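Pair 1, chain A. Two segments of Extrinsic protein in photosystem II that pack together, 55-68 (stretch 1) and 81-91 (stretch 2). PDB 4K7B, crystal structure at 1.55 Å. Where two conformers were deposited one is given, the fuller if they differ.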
# COMPACT_ATOMS: atom_id res chain seq x y z
N ALA A 55 10.71 15.99 4.60
CA ALA A 55 9.37 16.20 5.13
C ALA A 55 8.39 15.13 4.62
O ALA A 55 7.63 14.54 5.41
CB ALA A 55 8.88 17.61 4.77
N LYS A 56 8.43 14.86 3.32
CA LYS A 56 7.54 13.86 2.74
C LYS A 56 7.88 12.46 3.24
O LYS A 56 6.99 11.66 3.52
CB LYS A 56 7.57 13.92 1.21
CG LYS A 56 6.71 15.03 0.65
CD LYS A 56 5.22 14.74 0.81
CE LYS A 56 4.64 14.02 -0.39
NZ LYS A 56 3.18 13.78 -0.23
N LYS A 57 9.18 12.16 3.35
CA LYS A 57 9.58 10.87 3.88
C LYS A 57 9.12 10.71 5.33
O LYS A 57 8.56 9.68 5.68
CB LYS A 57 11.09 10.67 3.78
CG LYS A 57 11.52 9.24 4.11
CD LYS A 57 12.97 8.99 3.78
CE LYS A 57 13.38 7.58 4.20
NZ LYS A 57 14.82 7.34 3.96
N ASN A 58 9.33 11.72 6.16
CA ASN A 58 8.92 11.62 7.56
C ASN A 58 7.40 11.41 7.65
O ASN A 58 6.94 10.61 8.49
CB ASN A 58 9.35 12.85 8.37
CG ASN A 58 10.79 12.75 8.89
OD1 ASN A 58 11.39 11.67 8.95
ND2 ASN A 58 11.35 13.88 9.29
N ALA A 59 6.65 12.10 6.80
CA ALA A 59 5.19 11.94 6.79
C ALA A 59 4.80 10.53 6.38
O ALA A 59 3.90 9.93 6.97
CB ALA A 59 4.55 12.95 5.85
N ALA A 60 5.49 10.00 5.38
CA ALA A 60 5.20 8.67 4.88
C ALA A 60 5.49 7.60 5.92
O ALA A 60 4.72 6.64 6.06
CB ALA A 60 5.98 8.40 3.59
N ILE A 61 6.59 7.78 6.65
CA ILE A 61 6.93 6.87 7.74
C ILE A 61 5.87 6.94 8.83
O ILE A 61 5.41 5.91 9.32
CB ILE A 61 8.34 7.18 8.29
CG1 ILE A 61 9.41 6.74 7.29
CG2 ILE A 61 8.56 6.51 9.65
CD1 ILE A 61 10.81 7.23 7.62
N ALA A 62 5.45 8.16 9.19
CA ALA A 62 4.38 8.28 10.18
C ALA A 62 3.06 7.60 9.75
O ALA A 62 2.41 6.93 10.57
CB ALA A 62 4.14 9.75 10.55
N GLN A 63 2.69 7.74 8.48
CA GLN A 63 1.46 7.14 7.96
C GLN A 63 1.57 5.61 7.93
O GLN A 63 0.60 4.88 8.19
CB GLN A 63 1.16 7.70 6.57
CG GLN A 63 0.81 9.19 6.60
CD GLN A 63 1.12 9.91 5.30
OE1 GLN A 63 1.54 9.30 4.31
NE2 GLN A 63 0.94 11.23 5.30
N THR A 64 2.78 5.14 7.64
CA THR A 64 3.06 3.70 7.68
C THR A 64 2.89 3.16 9.11
O THR A 64 2.22 2.13 9.35
CB THR A 64 4.48 3.41 7.16
OG1 THR A 64 4.59 3.89 5.81
CG2 THR A 64 4.77 1.91 7.20
N ASN A 65 3.49 3.88 10.06
CA ASN A 65 3.36 3.51 11.46
C ASN A 65 1.89 3.48 11.86
O ASN A 65 1.46 2.61 12.62
CB ASN A 65 4.11 4.47 12.37
CG ASN A 65 5.63 4.26 12.35
OD1 ASN A 65 6.12 3.20 11.98
ND2 ASN A 65 6.37 5.28 12.76
N GLU A 66 1.10 4.43 11.35
CA GLU A 66 -0.33 4.44 11.66
C GLU A 66 -1.04 3.19 11.15
O GLU A 66 -1.88 2.60 11.86
CB GLU A 66 -0.99 5.69 11.07
CG GLU A 66 -2.34 6.00 11.68
CD GLU A 66 -2.23 6.41 13.14
OE1 GLU A 66 -3.19 6.16 13.90
OE2 GLU A 66 -1.19 6.99 13.51
N ILE A 67 -0.71 2.78 9.91
CA ILE A 67 -1.25 1.52 9.41
C ILE A 67 -0.93 0.36 10.37
O ILE A 67 -1.81 -0.44 10.71
CB ILE A 67 -0.71 1.18 8.01
CG1 ILE A 67 -1.23 2.20 7.00
CG2 ILE A 67 -1.11 -0.24 7.60
CD1 ILE A 67 -0.52 2.10 5.67
N PHE A 68 0.33 0.28 10.80
CA PHE A 68 0.68 -0.85 11.67
C PHE A 68 0.12 -0.78 13.11
O PHE A 68 -0.15 -1.81 13.73
CB PHE A 68 2.18 -1.16 11.57
CG PHE A 68 2.54 -1.88 10.30
CD1 PHE A 68 2.83 -3.23 10.32
CD2 PHE A 68 2.54 -1.21 9.08
CE1 PHE A 68 3.13 -3.91 9.16
CE2 PHE A 68 2.84 -1.88 7.91
CZ PHE A 68 3.14 -3.24 7.95
N SER A 81 -8.82 2.96 6.98
CA SER A 81 -8.67 4.41 7.03
C SER A 81 -7.20 4.83 6.89
O SER A 81 -6.88 5.75 6.11
CB SER A 81 -9.24 4.97 8.34
OG SER A 81 -9.14 6.38 8.37
N ALA A 82 -6.33 4.17 7.64
CA ALA A 82 -4.90 4.49 7.60
C ALA A 82 -4.27 4.19 6.24
O ALA A 82 -3.45 4.95 5.73
CB ALA A 82 -4.15 3.76 8.71
N TYR A 83 -4.67 3.06 5.66
CA TYR A 83 -4.19 2.61 4.35
C TYR A 83 -4.59 3.59 3.25
O TYR A 83 -3.76 4.02 2.44
CB TYR A 83 -4.76 1.22 4.08
CG TYR A 83 -4.55 0.66 2.70
CD1 TYR A 83 -5.61 0.58 1.80
CD2 TYR A 83 -3.30 0.18 2.30
CE1 TYR A 83 -5.43 0.04 0.54
CE2 TYR A 83 -3.12 -0.35 1.02
CZ TYR A 83 -4.19 -0.42 0.16
OH TYR A 83 -4.02 -0.95 -1.10
N ASP A 84 -5.87 3.95 3.24
CA ASP A 84 -6.38 4.92 2.29
C ASP A 84 -5.68 6.28 2.48
O ASP A 84 -5.35 6.95 1.50
CB ASP A 84 -7.89 5.09 2.42
CG ASP A 84 -8.67 3.87 1.98
OD1 ASP A 84 -8.08 2.98 1.30
OD2 ASP A 84 -9.87 3.79 2.31
N ALA A 85 -5.46 6.68 3.73
CA ALA A 85 -4.79 7.96 3.98
C ALA A 85 -3.36 7.96 3.44
O ALA A 85 -2.91 8.95 2.85
CB ALA A 85 -4.81 8.30 5.47
N TYR A 86 -2.67 6.84 3.64
CA TYR A 86 -1.30 6.69 3.16
C TYR A 86 -1.26 6.76 1.64
O TYR A 86 -0.44 7.47 1.04
CB TYR A 86 -0.73 5.36 3.66
CG TYR A 86 0.64 5.00 3.12
CD1 TYR A 86 1.78 5.61 3.60
CD2 TYR A 86 0.78 4.04 2.13
CE1 TYR A 86 3.03 5.28 3.12
CE2 TYR A 86 2.04 3.70 1.63
CZ TYR A 86 3.16 4.32 2.14
OH TYR A 86 4.40 3.99 1.67
N MET A 87 -2.15 6.01 0.99
CA MET A 87 -2.17 6.07 -0.46
C MET A 87 -2.50 7.44 -1.01
O MET A 87 -1.84 7.92 -1.94
CB MET A 87 -3.09 5.00 -1.03
CG MET A 87 -2.42 3.64 -0.93
SD MET A 87 -3.39 2.31 -1.60
CE MET A 87 -3.66 2.89 -3.27
N ALA A 88 -3.51 8.10 -0.43
CA ALA A 88 -3.91 9.41 -0.92
C ALA A 88 -2.79 10.43 -0.73
O ALA A 88 -2.51 11.23 -1.63
CB ALA A 88 -5.18 9.87 -0.23
N ALA A 89 -2.15 10.40 0.44
CA ALA A 89 -1.13 11.39 0.76
C ALA A 89 0.11 11.22 -0.11
O ALA A 89 0.87 12.16 -0.32
CB ALA A 89 -0.76 11.31 2.23
N ASN A 90 0.32 10.01 -0.60
CA ASN A 90 1.53 9.71 -1.36
C ASN A 90 1.31 9.52 -2.86
O ASN A 90 2.22 9.10 -3.57
CB ASN A 90 2.25 8.53 -0.73
CG ASN A 90 2.82 8.89 0.61
OD1 ASN A 90 3.81 9.62 0.69
ND2 ASN A 90 2.17 8.45 1.68
N GLU A 91 0.10 9.84 -3.31
CA GLU A 91 -0.26 9.75 -4.72
C GLU A 91 -0.06 8.35 -5.27
O GLU A 91 0.36 8.17 -6.41
CB GLU A 91 0.49 10.78 -5.57
CG GLU A 91 0.10 12.22 -5.28
CD GLU A 91 0.39 13.13 -6.46
OE1 GLU A 91 1.42 12.93 -7.14
OE2 GLU A 91 -0.43 14.04 -6.72
O HOH W 1 4.48 11.59 2.40
O HOH W 2 -1.85 6.32 7.42

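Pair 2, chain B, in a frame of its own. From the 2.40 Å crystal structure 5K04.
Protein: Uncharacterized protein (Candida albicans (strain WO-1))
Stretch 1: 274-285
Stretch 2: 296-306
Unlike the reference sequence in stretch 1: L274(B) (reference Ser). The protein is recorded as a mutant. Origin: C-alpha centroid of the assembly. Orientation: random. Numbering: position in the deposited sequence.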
# COMPACT_ATOMS: atom_id res chain seq x y z
N LEU B 274 12.50 -38.25 -0.83
CA LEU B 274 11.63 -37.69 -1.86
C LEU B 274 12.35 -36.55 -2.58
O LEU B 274 12.86 -35.64 -1.92
CB LEU B 274 10.35 -37.17 -1.25
CG LEU B 274 9.48 -38.26 -0.63
CD1 LEU B 274 8.48 -37.64 0.33
CD2 LEU B 274 8.79 -39.04 -1.74
N PRO B 275 12.38 -36.55 -3.91
CA PRO B 275 13.11 -35.49 -4.63
C PRO B 275 12.34 -34.18 -4.73
O PRO B 275 12.36 -33.54 -5.79
CB PRO B 275 13.35 -36.11 -6.01
CG PRO B 275 12.28 -37.14 -6.17
CD PRO B 275 11.94 -37.64 -4.80
N THR B 276 11.67 -33.77 -3.65
CA THR B 276 10.92 -32.52 -3.68
C THR B 276 11.86 -31.32 -3.72
O THR B 276 13.06 -31.43 -3.44
CB THR B 276 9.98 -32.41 -2.47
OG1 THR B 276 10.72 -32.14 -1.27
CG2 THR B 276 9.16 -33.69 -2.30
N ARG B 277 11.30 -30.18 -4.12
CA ARG B 277 12.05 -28.93 -4.14
C ARG B 277 12.64 -28.63 -2.76
O ARG B 277 13.85 -28.42 -2.62
CB ARG B 277 11.15 -27.79 -4.61
CG ARG B 277 11.74 -26.38 -4.44
CD ARG B 277 11.16 -25.40 -5.47
NE ARG B 277 11.56 -24.02 -5.18
CZ ARG B 277 10.90 -23.21 -4.35
NH1 ARG B 277 9.81 -23.63 -3.73
NH2 ARG B 277 11.34 -21.97 -4.12
N ASN B 278 11.79 -28.62 -1.73
CA ASN B 278 12.24 -28.23 -0.40
C ASN B 278 13.32 -29.17 0.13
O ASN B 278 14.26 -28.72 0.80
CB ASN B 278 11.06 -28.19 0.56
CG ASN B 278 10.28 -26.88 0.47
OD1 ASN B 278 10.74 -25.90 -0.13
ND2 ASN B 278 9.09 -26.86 1.07
N ILE B 279 13.21 -30.46 -0.16
CA ILE B 279 14.21 -31.41 0.31
C ILE B 279 15.50 -31.26 -0.50
O ILE B 279 16.60 -31.44 0.04
CB ILE B 279 13.66 -32.85 0.23
CG1 ILE B 279 12.58 -33.05 1.29
CG2 ILE B 279 14.78 -33.90 0.36
CD1 ILE B 279 11.92 -34.42 1.18
N SER B 280 15.39 -30.89 -1.77
CA SER B 280 16.58 -30.70 -2.59
C SER B 280 17.39 -29.51 -2.10
O SER B 280 18.61 -29.58 -2.01
CB SER B 280 16.17 -30.53 -4.05
OG SER B 280 15.63 -31.73 -4.54
N LEU B 281 16.70 -28.42 -1.74
CA LEU B 281 17.38 -27.28 -1.14
C LEU B 281 17.87 -27.61 0.26
O LEU B 281 18.94 -27.15 0.67
CB LEU B 281 16.46 -26.06 -1.10
CG LEU B 281 16.16 -25.39 -2.44
CD1 LEU B 281 15.21 -24.22 -2.27
CD2 LEU B 281 17.44 -24.92 -3.11
N LEU B 282 17.11 -28.42 1.00
CA LEU B 282 17.49 -28.74 2.37
C LEU B 282 18.82 -29.47 2.41
O LEU B 282 19.62 -29.27 3.33
CB LEU B 282 16.41 -29.59 3.03
CG LEU B 282 16.61 -29.81 4.52
CD1 LEU B 282 16.42 -28.49 5.27
CD2 LEU B 282 15.63 -30.87 5.03
N LYS B 283 19.07 -30.33 1.40
CA LYS B 283 20.33 -31.07 1.33
C LYS B 283 21.52 -30.13 1.26
O LYS B 283 22.58 -30.43 1.83
CB LYS B 283 20.31 -32.02 0.13
CG LYS B 283 19.48 -33.26 0.38
CD LYS B 283 19.55 -34.22 -0.79
CE LYS B 283 18.76 -35.51 -0.50
NZ LYS B 283 19.40 -36.40 0.52
N ILE B 284 21.35 -28.98 0.60
CA ILE B 284 22.35 -27.92 0.65
C ILE B 284 22.46 -27.37 2.06
O ILE B 284 23.56 -27.19 2.59
CB ILE B 284 22.00 -26.80 -0.35
CG1 ILE B 284 21.69 -27.39 -1.72
CG2 ILE B 284 23.16 -25.82 -0.42
CD1 ILE B 284 21.26 -26.37 -2.75
N GLU B 285 21.31 -27.08 2.67
CA GLU B 285 21.30 -26.56 4.04
C GLU B 285 21.89 -27.58 5.02
O GLU B 285 22.47 -27.20 6.04
CB GLU B 285 19.87 -26.19 4.44
CG GLU B 285 19.77 -24.98 5.36
CD GLU B 285 19.80 -23.65 4.63
OE1 GLU B 285 19.20 -23.56 3.53
OE2 GLU B 285 20.43 -22.70 5.15
N THR B 296 27.91 -31.19 -4.65
CA THR B 296 27.06 -32.22 -5.25
C THR B 296 25.58 -31.92 -5.04
O THR B 296 24.76 -32.19 -5.93
CB THR B 296 27.42 -33.59 -4.67
OG1 THR B 296 26.79 -33.75 -3.39
CG2 THR B 296 28.90 -33.70 -4.47
N SER B 297 25.22 -31.36 -3.89
CA SER B 297 23.81 -31.06 -3.66
C SER B 297 23.36 -29.82 -4.42
O SER B 297 22.17 -29.70 -4.75
CB SER B 297 23.53 -30.92 -2.16
OG SER B 297 24.66 -30.47 -1.45
N VAL B 298 24.28 -28.90 -4.75
CA VAL B 298 23.93 -27.82 -5.67
C VAL B 298 23.69 -28.37 -7.06
O VAL B 298 22.71 -28.01 -7.73
CB VAL B 298 25.03 -26.74 -5.68
CG1 VAL B 298 24.93 -25.89 -6.95
CG2 VAL B 298 24.91 -25.86 -4.47
N GLU B 299 24.57 -29.25 -7.53
CA GLU B 299 24.41 -29.86 -8.85
C GLU B 299 23.11 -30.67 -8.93
O GLU B 299 22.43 -30.65 -9.95
CB GLU B 299 25.63 -30.73 -9.18
CG GLU B 299 26.90 -29.93 -9.48
CD GLU B 299 28.17 -30.78 -9.45
OE1 GLU B 299 28.07 -32.01 -9.25
OE2 GLU B 299 29.28 -30.21 -9.62
N ASN B 300 22.75 -31.37 -7.84
CA ASN B 300 21.55 -32.20 -7.86
C ASN B 300 20.29 -31.33 -7.89
O ASN B 300 19.31 -31.67 -8.56
CB ASN B 300 21.55 -33.15 -6.66
CG ASN B 300 20.18 -33.83 -6.41
OD1 ASN B 300 19.84 -34.83 -7.06
ND2 ASN B 300 19.39 -33.28 -5.46
N TYR B 301 20.29 -30.20 -7.17
CA TYR B 301 19.15 -29.30 -7.26
C TYR B 301 19.02 -28.74 -8.68
O TYR B 301 17.92 -28.69 -9.23
CB TYR B 301 19.27 -28.15 -6.26
CG TYR B 301 18.15 -27.16 -6.44
CD1 TYR B 301 16.92 -27.35 -5.81
CD2 TYR B 301 18.29 -26.06 -7.28
CE1 TYR B 301 15.87 -26.45 -6.00
CE2 TYR B 301 17.25 -25.17 -7.48
CZ TYR B 301 16.04 -25.36 -6.85
OH TYR B 301 15.02 -24.46 -7.06
N TYR B 302 20.14 -28.34 -9.28
CA TYR B 302 20.13 -27.74 -10.61
C TYR B 302 19.62 -28.74 -11.65
O TYR B 302 18.89 -28.36 -12.58
CB TYR B 302 21.53 -27.24 -10.97
CG TYR B 302 21.66 -26.76 -12.41
CD1 TYR B 302 21.38 -25.45 -12.75
CD2 TYR B 302 22.03 -27.63 -13.43
CE1 TYR B 302 21.49 -25.00 -14.06
CE2 TYR B 302 22.14 -27.19 -14.76
CZ TYR B 302 21.86 -25.87 -15.06
OH TYR B 302 21.96 -25.42 -16.35
N GLN B 303 20.02 -30.01 -11.54
CA GLN B 303 19.61 -31.00 -12.53
C GLN B 303 18.11 -31.24 -12.47
O GLN B 303 17.48 -31.53 -13.50
CB GLN B 303 20.35 -32.32 -12.32
CG GLN B 303 21.86 -32.25 -12.60
CD GLN B 303 22.19 -31.82 -14.03
OE1 GLN B 303 21.44 -32.11 -14.97
NE2 GLN B 303 23.31 -31.12 -14.20
N LYS B 304 17.53 -31.13 -11.28
CA LYS B 304 16.10 -31.34 -11.12
C LYS B 304 15.29 -30.10 -11.45
O LYS B 304 14.14 -30.22 -11.88
CB LYS B 304 15.82 -31.80 -9.68
CG LYS B 304 16.42 -33.14 -9.36
CD LYS B 304 16.11 -33.58 -7.94
CE LYS B 304 16.39 -35.07 -7.78
NZ LYS B 304 15.62 -35.87 -8.79
N PHE B 305 15.87 -28.89 -11.28
CA PHE B 305 15.07 -27.67 -11.34
C PHE B 305 15.56 -26.61 -12.33
O PHE B 305 15.04 -25.49 -12.32
CB PHE B 305 14.94 -27.10 -9.92
CG PHE B 305 14.14 -27.98 -9.01
CD1 PHE B 305 12.75 -27.93 -9.01
CD2 PHE B 305 14.76 -28.93 -8.19
CE1 PHE B 305 12.00 -28.77 -8.20
CE2 PHE B 305 14.02 -29.77 -7.39
CZ PHE B 305 12.63 -29.70 -7.39
N ASN B 306 16.50 -26.94 -13.23
CA ASN B 306 16.96 -25.92 -14.18
C ASN B 306 15.89 -25.55 -15.21
O ASN B 306 15.95 -24.45 -15.76
CB ASN B 306 18.23 -26.39 -14.91
CG ASN B 306 17.96 -27.54 -15.87
OD1 ASN B 306 17.54 -27.33 -17.01
ND2 ASN B 306 18.20 -28.76 -15.40
O HOH W 3 19.97 -31.28 -3.87

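Two antiparallel helices can keep one backbone arrangement while many of the side chains between them change. In pair 1 the helix axes approach to 8.5 Å with 162° between their directions; in pair 2 the values are 8.6 Å and 163°. Fourteen central residues superpose with an RMSD of 0.3 Å, and the surface buried is similar, 489 and 546 Å².

Two matched positions keep their residue type across the interface. Y86(A) coincides with Y301(B), both with chi1 in t, and I67(A) with I284(B), both m,t. In each pair the isoleucine reaches the tyrosine's first side-chain carbon, loosely in pair 2: I67(A) CD1 lies 3.8 Å from Y86(A) CB, and I284(B) CD1 4.4 Å from Y301(B) CB. Beside them, A82(A) and S297(B) match as small residues whose CA-to-CB bonds point toward the partner helix, and the isoleucine packs against each: I67(A) CG1 is 3.7 Å from A82(A) CB, and I284(B) CG1 is 4.0 Å from S297(B) CB.

Around the tyrosine the solutions diverge. In pair 1 its side chain is a knob among A60(A), Q63(A), T64(A) and I67(A). T64(A) OG1 comes within 3.4 Å of Y86(A) CE1, while the hydroxyl also donates to A60(A) O in its own helix. The matching L281(B) instead lays a methyl over the ring, with CD2 3.8 Å from the centroid of Y301(B), a CH-pi contact.

The sharpest exchange involves Q63(A) and N90(A), matched by S280(B) and F305(B). In pair 1 the amides meet: N90(A) ND2 donates to Q63(A) OE1 at 2.8 Å and also to Y86(A) O at 2.9 Å, so that one side-chain amide joins the two stretches and also holds the backbone of its own. Pair 2 has no direct hydrogen bond across the stretches. There the short S280(B) turns its hydroxyl back to T276(B) O, OG to O 2.8 Å, and becomes the knob among N300(B), Y301(B), K304(B) and F305(B). The phenylalanine ring fills space by contact, its CZ 3.4 Å from R277(B) CA, at the position matching A60(A).

Water bridges a comparable place in both. In pair 1 one water donates to Q63(A) O at 2.9 Å and A82(A) O at 2.7 Å; in pair 2 one donates to the matching S280(B) O at 2.9 Å and S297(B) O at 2.8 Å, and accepts from N300(B) ND2 at 2.6 Å. A85(A), at the position of N300(B), has no side-chain amide to offer. The backbone sites thus coincide, while at the Q63(A)/N90(A) and S280(B)/F305(B) positions a polar bond joins the stretches in pair 1 and apolar bulk fills the space in pair 2.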